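Local structure of histone FOLD protein (Methanopyrus kandleri, 1F1E) at residues A86-I91 / D106-L111; A8-I13 / D33-M38; E125-D130 / G137-K142; I112-A115 / G120-A123. The protein binds DNA as an archaeal histone that joins two histone folds in a single chain and probably helps to package the DNA. All coordinates share one frame; numbering follows the deposited sequence. Where two conformers were deposited one is given.

Interaction 1: A86-I91 / D106-L111; sequences ATVRRI and DLYNKL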
loop_
_atom_site.group_PDB
_atom_site.type_symbol
_atom_site.label_atom_id
_atom_site.label_comp_id
_atom_site.label_asym_id
_atom_site.label_seq_id
_atom_site.Cartn_x
_atom_site.Cartn_y
_atom_site.Cartn_z
ATOM N N ALA A 86 20.258 -2.749 -15.966
ATOM C CA ALA A 86 20.133 -1.476 -16.637
ATOM C C ALA A 86 18.685 -1.071 -16.837
ATOM O O ALA A 86 18.331 0.108 -16.778
ATOM C CB ALA A 86 20.845 -1.422 -17.993
ATOM N N THR A 87 17.840 -2.021 -17.172
ATOM C CA THR A 87 16.409 -1.760 -17.336
ATOM C C THR A 87 15.813 -1.258 -16.041
ATOM O O THR A 87 15.148 -0.194 -16.033
ATOM C CB THR A 87 15.677 -3.023 -17.783
ATOM O OG1 THR A 87 16.189 -3.418 -19.051
ATOM C CG2 THR A 87 14.198 -2.779 -18.001
ATOM N N VAL A 88 16.057 -1.962 -14.919
ATOM C CA VAL A 88 15.452 -1.475 -13.718
ATOM C C VAL A 88 16.092 -0.168 -13.253
ATOM O O VAL A 88 15.387 0.696 -12.696
ATOM C CB VAL A 88 15.443 -2.524 -12.589
ATOM C CG1 VAL A 88 14.534 -3.680 -13.005
ATOM C CG2 VAL A 88 16.787 -3.052 -12.173
ATOM N N ARG A 89 17.374 0.019 -13.521
ATOM C CA ARG A 89 17.985 1.294 -13.179
ATOM C C ARG A 89 17.368 2.445 -13.954
ATOM O O ARG A 89 17.251 3.538 -13.416
ATOM C CB ARG A 89 19.483 1.234 -13.402
ATOM C CG ARG A 89 20.223 2.515 -13.143
ATOM C CD ARG A 89 20.227 2.857 -11.692
ATOM N NE ARG A 89 20.780 4.145 -11.280
ATOM C CZ ARG A 89 20.071 5.228 -11.138
ATOM N NH1 ARG A 89 18.747 5.303 -11.416
ATOM N NH2 ARG A 89 20.647 6.338 -10.744
ATOM N N ARG A 90 16.974 2.198 -15.208
ATOM C CA ARG A 90 16.362 3.239 -15.998
ATOM C C ARG A 90 14.974 3.547 -15.487
ATOM O O ARG A 90 14.550 4.736 -15.505
ATOM C CB ARG A 90 16.327 2.840 -17.480
ATOM C CG ARG A 90 15.817 3.919 -18.408
ATOM C CD ARG A 90 16.981 4.820 -18.834
ATOM N NE ARG A 90 16.477 5.678 -19.913
ATOM C CZ ARG A 90 16.592 5.406 -21.186
ATOM N NH1 ARG A 90 17.193 4.324 -21.685
ATOM N NH2 ARG A 90 16.081 6.276 -22.053
ATOM N N ILE A 91 14.260 2.564 -14.980
ATOM C CA ILE A 91 12.957 2.882 -14.385
ATOM C C ILE A 91 13.175 3.756 -13.186
ATOM O O ILE A 91 12.477 4.749 -12.971
ATOM C CB ILE A 91 12.247 1.580 -14.042
ATOM C CG1 ILE A 91 11.945 0.747 -15.300
ATOM C CG2 ILE A 91 10.976 1.843 -13.251
ATOM C CD1 ILE A 91 11.550 -0.666 -14.955
ATOM N N ASP A 106 19.636 -3.683 -6.784
ATOM C CA ASP A 106 19.309 -5.073 -6.672
ATOM C C ASP A 106 18.092 -5.288 -5.785
ATOM O O ASP A 106 17.319 -6.223 -6.070
ATOM C CB ASP A 106 20.495 -5.827 -6.078
ATOM C CG ASP A 106 21.668 -5.973 -6.971
ATOM O OD1 ASP A 106 21.519 -5.681 -8.173
ATOM O OD2 ASP A 106 22.721 -6.444 -6.480
ATOM N N LEU A 107 17.977 -4.539 -4.712
ATOM C CA LEU A 107 16.808 -4.750 -3.829
ATOM C C LEU A 107 15.549 -4.245 -4.490
ATOM O O LEU A 107 14.500 -4.893 -4.302
ATOM C CB LEU A 107 17.072 -4.205 -2.427
ATOM C CG LEU A 107 15.941 -4.543 -1.431
ATOM C CD1 LEU A 107 15.686 -6.021 -1.321
ATOM C CD2 LEU A 107 16.387 -3.933 -0.103
ATOM N N TYR A 108 15.601 -3.168 -5.252
ATOM C CA TYR A 108 14.427 -2.760 -6.045
ATOM C C TYR A 108 14.018 -3.866 -7.010
ATOM O O TYR A 108 12.826 -4.210 -7.142
ATOM C CB TYR A 108 14.792 -1.489 -6.786
ATOM C CG TYR A 108 13.716 -1.131 -7.795
ATOM C CD1 TYR A 108 12.479 -0.652 -7.407
ATOM C CD2 TYR A 108 13.921 -1.308 -9.123
ATOM C CE1 TYR A 108 11.539 -0.354 -8.367
ATOM C CE2 TYR A 108 12.999 -1.028 -10.105
ATOM C CZ TYR A 108 11.766 -0.545 -9.696
ATOM O OH TYR A 108 10.865 -0.271 -10.648
ATOM N N ASN A 109 15.020 -4.457 -7.695
ATOM C CA ASN A 109 14.739 -5.562 -8.591
ATOM C C ASN A 109 14.108 -6.741 -7.851
ATOM O O ASN A 109 13.049 -7.234 -8.297
ATOM C CB ASN A 109 16.062 -5.962 -9.259
ATOM C CG ASN A 109 15.907 -6.576 -10.616
ATOM O OD1 ASN A 109 14.842 -6.853 -11.124
ATOM N ND2 ASN A 109 17.089 -6.777 -11.215
ATOM N N LYS A 110 14.679 -7.140 -6.729
ATOM C CA LYS A 110 14.045 -8.231 -5.962
ATOM C C LYS A 110 12.663 -7.870 -5.499
ATOM O O LYS A 110 11.776 -8.707 -5.507
ATOM C CB LYS A 110 14.929 -8.543 -4.734
ATOM C CG LYS A 110 16.190 -9.289 -5.111
ATOM C CD LYS A 110 16.998 -9.694 -3.616
ATOM N N LEU A 111 12.423 -6.619 -5.134
ATOM C CA LEU A 111 11.101 -6.216 -4.702
ATOM C C LEU A 111 10.105 -6.352 -5.838
ATOM O O LEU A 111 9.024 -6.887 -5.615
ATOM C CB LEU A 111 11.190 -4.781 -4.196
ATOM C CG LEU A 111 9.911 -4.107 -3.698
ATOM C CD1 LEU A 111 9.172 -4.968 -2.675
ATOM C CD2 LEU A 111 10.168 -2.723 -3.136
#

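Interaction 2: A8-I13 / D33-M38; sequences AAIERI and DFVPTM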
loop_
_atom_site.group_PDB
_atom_site.type_symbol
_atom_site.label_atom_id
_atom_site.label_comp_id
_atom_site.label_asym_id
_atom_site.label_seq_id
_atom_site.Cartn_x
_atom_site.Cartn_y
_atom_site.Cartn_z
ATOM N N ALA A 8 8.293 -11.447 -21.819
ATOM C CA ALA A 8 8.641 -12.839 -21.527
ATOM C C ALA A 8 9.141 -13.037 -20.110
ATOM O O ALA A 8 8.801 -14.046 -19.468
ATOM C CB ALA A 8 9.685 -13.294 -22.532
ATOM N N ALA A 9 9.871 -12.022 -19.662
ATOM C CA ALA A 9 10.401 -12.040 -18.270
ATOM C C ALA A 9 9.272 -11.810 -17.264
ATOM O O ALA A 9 9.216 -12.558 -16.277
ATOM C CB ALA A 9 11.535 -11.060 -18.052
ATOM N N ILE A 10 8.382 -10.847 -17.513
ATOM C CA ILE A 10 7.177 -10.674 -16.687
ATOM C C ILE A 10 6.422 -11.982 -16.527
ATOM O O ILE A 10 6.080 -12.394 -15.418
ATOM C CB ILE A 10 6.268 -9.584 -17.231
ATOM C CG1 ILE A 10 6.979 -8.200 -17.213
ATOM C CG2 ILE A 10 4.950 -9.547 -16.495
ATOM C CD1 ILE A 10 6.148 -7.166 -17.951
ATOM N N GLU A 11 6.177 -12.646 -17.663
ATOM C CA GLU A 11 5.501 -13.910 -17.566
ATOM C C GLU A 11 6.237 -14.978 -16.781
ATOM O O GLU A 11 5.558 -15.597 -16.014
ATOM C CB GLU A 11 5.294 -14.447 -19.012
ATOM C CG GLU A 11 4.428 -15.685 -18.966
ATOM C CD GLU A 11 4.172 -16.309 -20.303
ATOM O OE1 GLU A 11 4.513 -15.682 -21.343
ATOM O OE2 GLU A 11 3.645 -17.439 -20.277
ATOM N N ARG A 12 7.554 -15.148 -17.033
ATOM C CA ARG A 12 8.240 -16.204 -16.282
ATOM C C ARG A 12 8.172 -15.950 -14.764
ATOM O O ARG A 12 8.016 -16.855 -13.962
ATOM C CB ARG A 12 9.692 -16.418 -16.715
ATOM C CG ARG A 12 9.817 -17.009 -18.135
ATOM C CD ARG A 12 11.300 -17.320 -18.386
ATOM N NE ARG A 12 12.035 -16.053 -18.504
ATOM C CZ ARG A 12 12.212 -15.353 -19.610
ATOM N NH1 ARG A 12 11.732 -15.731 -20.793
ATOM N NH2 ARG A 12 12.895 -14.239 -19.574
ATOM N N ILE A 13 8.329 -14.653 -14.429
ATOM C CA ILE A 13 8.429 -14.308 -13.027
ATOM C C ILE A 13 7.069 -14.554 -12.395
ATOM O O ILE A 13 6.945 -15.121 -11.327
ATOM C CB ILE A 13 8.970 -12.915 -12.846
ATOM C CG1 ILE A 13 10.432 -12.816 -13.290
ATOM C CG2 ILE A 13 8.824 -12.421 -11.432
ATOM C CD1 ILE A 13 10.866 -11.376 -13.582
ATOM N N ASP A 33 0.013 -5.384 -18.619
ATOM C CA ASP A 33 -0.352 -3.993 -18.385
ATOM C C ASP A 33 0.103 -3.613 -16.967
ATOM O O ASP A 33 0.654 -2.551 -16.700
ATOM C CB ASP A 33 -1.864 -3.746 -18.548
ATOM C CG ASP A 33 -2.325 -3.542 -20.002
ATOM O OD1 ASP A 33 -1.456 -3.348 -20.883
ATOM O OD2 ASP A 33 -3.560 -3.671 -20.268
ATOM N N PHE A 34 -0.139 -4.496 -15.982
ATOM C CA PHE A 34 0.048 -4.128 -14.606
ATOM C C PHE A 34 1.500 -4.063 -14.107
ATOM O O PHE A 34 1.867 -3.117 -13.430
ATOM C CB PHE A 34 -0.762 -5.111 -13.726
ATOM C CG PHE A 34 -0.506 -4.826 -12.262
ATOM C CD1 PHE A 34 -1.165 -3.734 -11.688
ATOM C CD2 PHE A 34 0.303 -5.653 -11.514
ATOM C CE1 PHE A 34 -0.931 -3.492 -10.355
ATOM C CE2 PHE A 34 0.578 -5.344 -10.191
ATOM C CZ PHE A 34 -0.081 -4.287 -9.652
ATOM N N VAL A 35 2.272 -5.082 -14.432
ATOM C CA VAL A 35 3.631 -5.136 -13.851
ATOM C C VAL A 35 4.428 -3.892 -14.178
ATOM O O VAL A 35 5.064 -3.370 -13.250
ATOM C CB VAL A 35 4.348 -6.462 -14.175
ATOM C CG1 VAL A 35 5.801 -6.469 -13.780
ATOM C CG2 VAL A 35 3.589 -7.573 -13.456
ATOM N N PRO A 36 4.498 -3.366 -15.391
ATOM C CA PRO A 36 5.258 -2.130 -15.588
ATOM C C PRO A 36 4.711 -0.963 -14.804
ATOM O O PRO A 36 5.465 -0.115 -14.346
ATOM C CB PRO A 36 5.139 -1.932 -17.126
ATOM C CG PRO A 36 4.878 -3.287 -17.651
ATOM C CD PRO A 36 3.953 -3.919 -16.657
ATOM N N THR A 37 3.403 -0.845 -14.647
ATOM C CA THR A 37 2.811 0.224 -13.845
ATOM C C THR A 37 3.182 0.087 -12.381
ATOM O O THR A 37 3.531 1.067 -11.732
ATOM C CB THR A 37 1.274 0.162 -14.010
ATOM O OG1 THR A 37 0.941 0.565 -15.333
ATOM C CG2 THR A 37 0.562 1.102 -13.080
HETATM N N MSE A 38 3.156 -1.189 -11.874
HETATM C CA MSE A 38 3.615 -1.454 -10.519
HETATM C C MSE A 38 5.079 -1.118 -10.348
HETATM O O MSE A 38 5.457 -0.518 -9.356
HETATM C CB MSE A 38 3.339 -2.903 -10.133
HETATM C CG MSE A 38 3.807 -3.252 -8.769
HETATM SE SE MSE A 38 5.522 -3.823 -8.653
HETATM C CE MSE A 38 5.488 -5.368 -9.527
#

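Interaction 3: E125-D130 / G137-K142; sequences EYADED and GEDVEK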
loop_
_atom_site.group_PDB
_atom_site.type_symbol
_atom_site.label_atom_id
_atom_site.label_comp_id
_atom_site.label_asym_id
_atom_site.label_seq_id
_atom_site.Cartn_x
_atom_site.Cartn_y
_atom_site.Cartn_z
ATOM N N GLU A 125 -4.248 -18.738 -5.960
ATOM C CA GLU A 125 -5.181 -18.997 -4.883
ATOM C C GLU A 125 -6.613 -18.745 -5.331
ATOM O O GLU A 125 -7.540 -19.505 -5.015
ATOM C CB GLU A 125 -4.774 -18.142 -3.665
ATOM C CG GLU A 125 -5.838 -18.131 -2.582
ATOM C CD GLU A 125 -5.452 -17.276 -1.392
ATOM O OE1 GLU A 125 -4.472 -16.513 -1.359
ATOM O OE2 GLU A 125 -6.236 -17.407 -0.422
ATOM N N TYR A 126 -6.834 -17.697 -6.113
ATOM C CA TYR A 126 -8.193 -17.459 -6.630
ATOM C C TYR A 126 -8.616 -18.514 -7.637
ATOM O O TYR A 126 -9.786 -18.925 -7.660
ATOM C CB TYR A 126 -8.284 -16.070 -7.199
ATOM C CG TYR A 126 -8.359 -14.943 -6.171
ATOM C CD1 TYR A 126 -9.372 -14.968 -5.174
ATOM C CD2 TYR A 126 -7.468 -13.912 -6.145
ATOM C CE1 TYR A 126 -9.395 -13.920 -4.251
ATOM C CE2 TYR A 126 -7.519 -12.873 -5.225
ATOM C CZ TYR A 126 -8.493 -12.887 -4.266
ATOM O OH TYR A 126 -8.564 -11.878 -3.356
ATOM N N ALA A 127 -7.672 -18.984 -8.468
ATOM C CA ALA A 127 -8.070 -20.059 -9.370
ATOM C C ALA A 127 -8.451 -21.306 -8.597
ATOM O O ALA A 127 -9.397 -22.022 -8.933
ATOM C CB ALA A 127 -6.903 -20.346 -10.278
ATOM N N ASP A 128 -7.664 -21.627 -7.579
ATOM C CA ASP A 128 -8.021 -22.755 -6.708
ATOM C C ASP A 128 -9.423 -22.608 -6.187
ATOM O O ASP A 128 -10.182 -23.561 -6.108
ATOM C CB ASP A 128 -7.042 -22.737 -5.537
ATOM C CG ASP A 128 -5.670 -23.289 -5.872
ATOM O OD1 ASP A 128 -5.488 -23.771 -7.025
ATOM O OD2 ASP A 128 -4.786 -23.255 -4.982
ATOM N N GLU A 129 -9.802 -21.376 -5.822
ATOM C CA GLU A 129 -11.079 -21.184 -5.155
ATOM C C GLU A 129 -12.201 -21.568 -6.104
ATOM O O GLU A 129 -13.244 -22.009 -5.639
ATOM C CB GLU A 129 -11.291 -19.746 -4.659
ATOM C CG GLU A 129 -10.631 -19.456 -3.321
ATOM C CD GLU A 129 -10.772 -17.994 -2.908
ATOM O OE1 GLU A 129 -11.577 -17.260 -3.543
ATOM O OE2 GLU A 129 -10.096 -17.573 -1.935
ATOM N N ASP A 130 -11.888 -21.386 -7.379
ATOM C CA ASP A 130 -12.919 -21.689 -8.376
ATOM C C ASP A 130 -12.722 -23.068 -8.985
ATOM O O ASP A 130 -13.329 -23.379 -10.006
ATOM C CB ASP A 130 -12.888 -20.589 -9.426
ATOM C CG ASP A 130 -14.079 -20.711 -10.368
ATOM O OD1 ASP A 130 -15.133 -21.154 -9.844
ATOM O OD2 ASP A 130 -13.940 -20.401 -11.575
ATOM N N GLY A 137 -7.686 -14.178 -16.290
ATOM C CA GLY A 137 -7.569 -12.752 -16.089
ATOM C C GLY A 137 -8.330 -12.348 -14.819
ATOM O O GLY A 137 -7.766 -11.487 -14.093
ATOM N N GLU A 138 -9.494 -12.957 -14.536
ATOM C CA GLU A 138 -10.251 -12.547 -13.325
ATOM C C GLU A 138 -9.431 -12.837 -12.100
ATOM O O GLU A 138 -9.486 -12.108 -11.115
ATOM C CB GLU A 138 -11.605 -13.258 -13.139
ATOM N N ASP A 139 -8.639 -13.893 -12.068
ATOM C CA ASP A 139 -7.853 -14.189 -10.871
ATOM C C ASP A 139 -6.778 -13.171 -10.632
ATOM O O ASP A 139 -6.446 -12.775 -9.529
ATOM C CB ASP A 139 -7.182 -15.552 -11.136
ATOM C CG ASP A 139 -8.186 -16.676 -11.347
ATOM O OD1 ASP A 139 -9.243 -16.651 -10.679
ATOM O OD2 ASP A 139 -7.837 -17.529 -12.210
ATOM N N VAL A 140 -6.173 -12.733 -11.751
ATOM C CA VAL A 140 -5.153 -11.715 -11.690
ATOM C C VAL A 140 -5.735 -10.379 -11.284
ATOM O O VAL A 140 -5.159 -9.679 -10.421
ATOM C CB VAL A 140 -4.365 -11.526 -13.002
ATOM C CG1 VAL A 140 -3.191 -10.579 -12.739
ATOM C CG2 VAL A 140 -3.883 -12.844 -13.551
ATOM N N GLU A 141 -6.889 -10.011 -11.841
ATOM C CA GLU A 141 -7.538 -8.780 -11.458
ATOM C C GLU A 141 -7.866 -8.720 -9.968
ATOM O O GLU A 141 -7.597 -7.727 -9.280
ATOM C CB GLU A 141 -8.854 -8.623 -12.261
ATOM C CG GLU A 141 -8.668 -8.309 -13.725
ATOM C CD GLU A 141 -9.889 -8.519 -14.583
ATOM O OE1 GLU A 141 -9.766 -8.361 -15.795
ATOM O OE2 GLU A 141 -10.979 -8.890 -14.060
ATOM N N LYS A 142 -8.371 -9.832 -9.463
ATOM C CA LYS A 142 -8.701 -9.889 -8.033
ATOM C C LYS A 142 -7.462 -9.837 -7.155
ATOM O O LYS A 142 -7.409 -9.174 -6.115
ATOM C CB LYS A 142 -9.459 -11.200 -7.751
ATOM C CG LYS A 142 -10.910 -11.357 -8.119
ATOM C CD LYS A 142 -11.305 -12.794 -7.763
ATOM C CE LYS A 142 -12.716 -13.270 -8.014
ATOM N NZ LYS A 142 -12.909 -14.668 -7.491
HETATM O O HOH W 1 -11.815 -17.328 -7.393
#

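Interaction 4: I112-A115 / G120-A123; sequences ICRA and GEKA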
loop_
_atom_site.group_PDB
_atom_site.type_symbol
_atom_site.label_atom_id
_atom_site.label_comp_id
_atom_site.label_asym_id
_atom_site.label_seq_id
_atom_site.Cartn_x
_atom_site.Cartn_y
_atom_site.Cartn_z
ATOM N N ILE A 112 10.361 -5.802 -7.004
ATOM C CA ILE A 112 9.352 -5.852 -8.041
ATOM C C ILE A 112 9.184 -7.275 -8.532
ATOM O O ILE A 112 8.091 -7.680 -8.918
ATOM C CB ILE A 112 9.637 -4.832 -9.166
ATOM C CG1 ILE A 112 10.891 -5.075 -9.967
ATOM C CG2 ILE A 112 9.599 -3.417 -8.618
ATOM C CD1 ILE A 112 11.039 -4.193 -11.191
ATOM N N CYS A 113 10.260 -8.063 -8.576
ATOM C CA CYS A 113 10.116 -9.436 -9.033
ATOM C C CYS A 113 9.378 -10.290 -7.997
ATOM O O CYS A 113 8.481 -11.033 -8.418
ATOM C CB CYS A 113 11.477 -10.004 -9.379
ATOM S SG CYS A 113 12.261 -9.214 -10.789
ATOM N N ARG A 114 9.763 -10.137 -6.741
ATOM C CA ARG A 114 9.071 -10.881 -5.714
ATOM C C ARG A 114 7.610 -10.463 -5.664
ATOM O O ARG A 114 6.714 -11.289 -5.498
ATOM C CB ARG A 114 9.703 -10.686 -4.361
ATOM C CG ARG A 114 8.962 -11.316 -3.206
ATOM C CD ARG A 114 8.840 -12.845 -3.309
ATOM N NE ARG A 114 7.912 -13.280 -2.323
ATOM C CZ ARG A 114 7.034 -14.265 -2.334
ATOM N NH1 ARG A 114 6.941 -15.049 -3.380
ATOM N NH2 ARG A 114 6.256 -14.446 -1.283
ATOM N N ALA A 115 7.300 -9.168 -5.846
ATOM C CA ALA A 115 5.933 -8.700 -5.838
ATOM C C ALA A 115 5.147 -9.327 -6.978
ATOM O O ALA A 115 3.993 -9.731 -6.816
ATOM C CB ALA A 115 5.864 -7.207 -5.902
ATOM N N GLY A 120 1.348 -13.769 -8.562
ATOM C CA GLY A 120 1.043 -15.040 -9.173
ATOM C C GLY A 120 0.530 -16.012 -8.117
ATOM O O GLY A 120 -0.414 -16.777 -8.286
ATOM N N GLU A 121 1.134 -16.007 -6.933
ATOM C CA GLU A 121 0.628 -16.874 -5.878
ATOM C C GLU A 121 -0.803 -16.543 -5.505
ATOM O O GLU A 121 -1.653 -17.412 -5.273
ATOM C CB GLU A 121 1.477 -16.741 -4.626
ATOM C CG GLU A 121 2.890 -17.203 -4.783
ATOM C CD GLU A 121 3.787 -16.914 -3.598
ATOM O OE1 GLU A 121 4.998 -17.128 -3.743
ATOM O OE2 GLU A 121 3.311 -16.583 -2.468
ATOM N N LYS A 122 -1.113 -15.261 -5.375
ATOM C CA LYS A 122 -2.430 -14.853 -5.011
ATOM C C LYS A 122 -3.440 -15.203 -6.109
ATOM O O LYS A 122 -4.554 -15.668 -5.834
ATOM C CB LYS A 122 -2.442 -13.338 -4.699
ATOM C CG LYS A 122 -3.785 -12.896 -4.056
ATOM C CD LYS A 122 -3.952 -13.489 -2.678
ATOM C CE LYS A 122 -5.179 -13.069 -1.908
ATOM N NZ LYS A 122 -5.089 -13.890 -0.648
ATOM N N ALA A 123 -3.042 -14.951 -7.368
ATOM C CA ALA A 123 -3.926 -15.320 -8.479
ATOM C C ALA A 123 -4.194 -16.833 -8.482
ATOM O O ALA A 123 -5.307 -17.249 -8.785
ATOM C CB ALA A 123 -3.290 -14.836 -9.786
HETATM O O HOH W 2 5.249 -17.112 -0.325
#

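Interaction 1: A86-I91 / D106-L111
Val88 on helix 85-94 rests against Tyr108 and Asn109 on helix 102-129, where the first short helix of the second histone fold crosses the long central one. The axes of these two segments lie 94° apart in direction and approach to 9.9 Å, so the helices meet over a small patch, and a compact branched residue suits the crossing. Val88 turns CB to the edge of the Tyr108 ring, near its plane, 3.8 Å from CE2. Val88 and Asn109 cross at about a right angle, the two methyls dividing over the amide: CG1 lies 3.7 Å from OD1 of Asn109 and CG2 3.9 Å from ND2. The amide tolerates these apolar neighbours because its polar atoms are bonded elsewhere, ND2 to the carbonyl of Phe83. Tyr108 holds CG anti to its own backbone N (chi1 171°), which swings the ring into the core, where Val42 and Ala43 of helix 25-51 also touch it. A tyrosine fits here because the ring fills apolar space while its hydroxyl donates to the carbonyl O of Ala39 on that same helix, tying the two histone folds together. A phenylalanine in its place would probably cost the carbonyl of Ala39 this hydroxyl donor and open a small gap beside Ile91. One turn beyond Val88, Ile91 crosses the tyrosine nearly perpendicularly, with its CG2 methyl 3.4 Å from OH of Tyr108.

Interaction 2: A8-I13 / D33-M38
Ile10 on helix 7-15 and Val35 on helix 25-51 reach toward each other tip to tip, with Pro36 catching the far end of the isoleucine. Ile10 has CG1 beside its backbone N (chi1 -63°), which sets the CG2 methyl opposite the backbone N, beside the carbonyl carbon, and an extended chi2 of 171° carries CD1 well out from the helix. The two branches at CB thus both meet Val35, and the end of the longer one goes on to Pro36. CG2 meets the CG2 methyl of Val35 at 3.9 Å, CG1 lies 4.0 Å from CG1 of the same valine, and CD1 reaches 4.1 Å to CG of Pro36, crossing the proline at about a right angle. Both beta-branched residues have few shapes open in a helix, which suits a contact of methyl against methyl at fixed positions. Pro36 brings a smooth apolar ring, and lacking an N-H it makes no bond to the turn before, so helix 25-51 is kinked here. Replacing Ile10 by alanine would probably open a gap beside the methyls of Val35 and the ring of Pro36, taking away their cover from helix 7-15. Thr116 of helix 102-129, in the second half of the chain, also packs on Val35. A short first helix packed on the long central one is part of the short-long-short pattern of the histone fold, here the first of two.

Interaction 3: E125-D130 / G137-K142
Lys142 on helix 137-147 lies over one face of the Tyr126 ring on helix 102-129, crossing the tyrosine obliquely. CB begins the contact: it stands over the ring toward the rim, 3.6 Å from CE2, and makes a CH-pi interaction 3.9 Å from the ring centroid, 22° off the normal. The extended chain carries CG a little higher above the ring, brings CD back over it, 3.9 Å from CD1 of Tyr126, and leads CE on past the ring to NZ. A lysine suits this rim because its aliphatic shaft can cover an aromatic ring while its charge travels on toward solvent. At the tip, NZ donates to a water 2.9 Å away, and this water donates in turn to the carbonyl O of Tyr126, 2.6 Å from it. A second deposited conformer suggests that this bridge is not permanent. The helices joined here, the long central helix and the short last helix of the second histone fold, run 126° apart after strand 134-135. Deeper in, Asp139 sets its carboxylate against the same helical turn: OD1 lies 3.7 Å from CB of Tyr126, and OD2 3.5 Å from the methyl CB of Ala127, an alanine small enough to admit it. The charge is met in the intervening loop, where OD2 forms a salt bridge with Arg132 and takes a hydrogen bond from N of Gln136.

Interaction 4: I112-A115 / G120-A123
With CG opposite the backbone N (chi1 174°) and a bend at chi2 (62°), Arg114 carries its guanidinium along the helix toward Glu121, which keeps CG beside its own backbone N and extends its chain to meet it. The side chains cross at about a right angle, and the charged ends join in a salt bridge. NH1 of Arg114 donates to OE1 of Glu121 over 2.9 Å with a nearly straight N-H, 169° at the hydrogen. The oxygen sits at the edge of the guanidinium, almost in its plane, whereas the donor approaches from well above the carboxylate plane. The pair is therefore not the flat two-pronged arrangement. Its second leg passes through water: NH2 of Arg114 donates to a water 3.0 Å away, which donates onward to OE2 of Glu121 at 2.9 Å. Both residues belong to helix 102-129, the long central helix of the second histone fold, and stand seven positions apart, two turns along the same outward side. Long side chains suit that span. Glu117, one turn from Arg114, also makes a salt bridge with NH1, so two carboxylates share that nitrogen, which probably helps to hold the guanidinium in this orientation. The N-H on NE is held by the carbonyl O of Glu73, which links the helix to the connecting stretch between the folds. Away from this charged side, Ala115 faces Met38 of helix 25-51.

Interaction 2 comes first along the chain, within the first histone fold; interactions 1, 4 and 3 follow in that order in the second. Those three share helix 102-129: interaction 1 lies toward its beginning, interaction 4 within its middle turns and interaction 3 at its end, with the centres of interactions 1 and 3 about 28 Å apart. Interaction 2, on helices 7-15 and 25-51, is centred about 10 Å from interaction 4, and the two touch through Ile13 on Cys113 and Met38 on Ile112 and Ala115. The two long helices thus pack together, pairing both folds within one chain much as separate histones pair in a dimer.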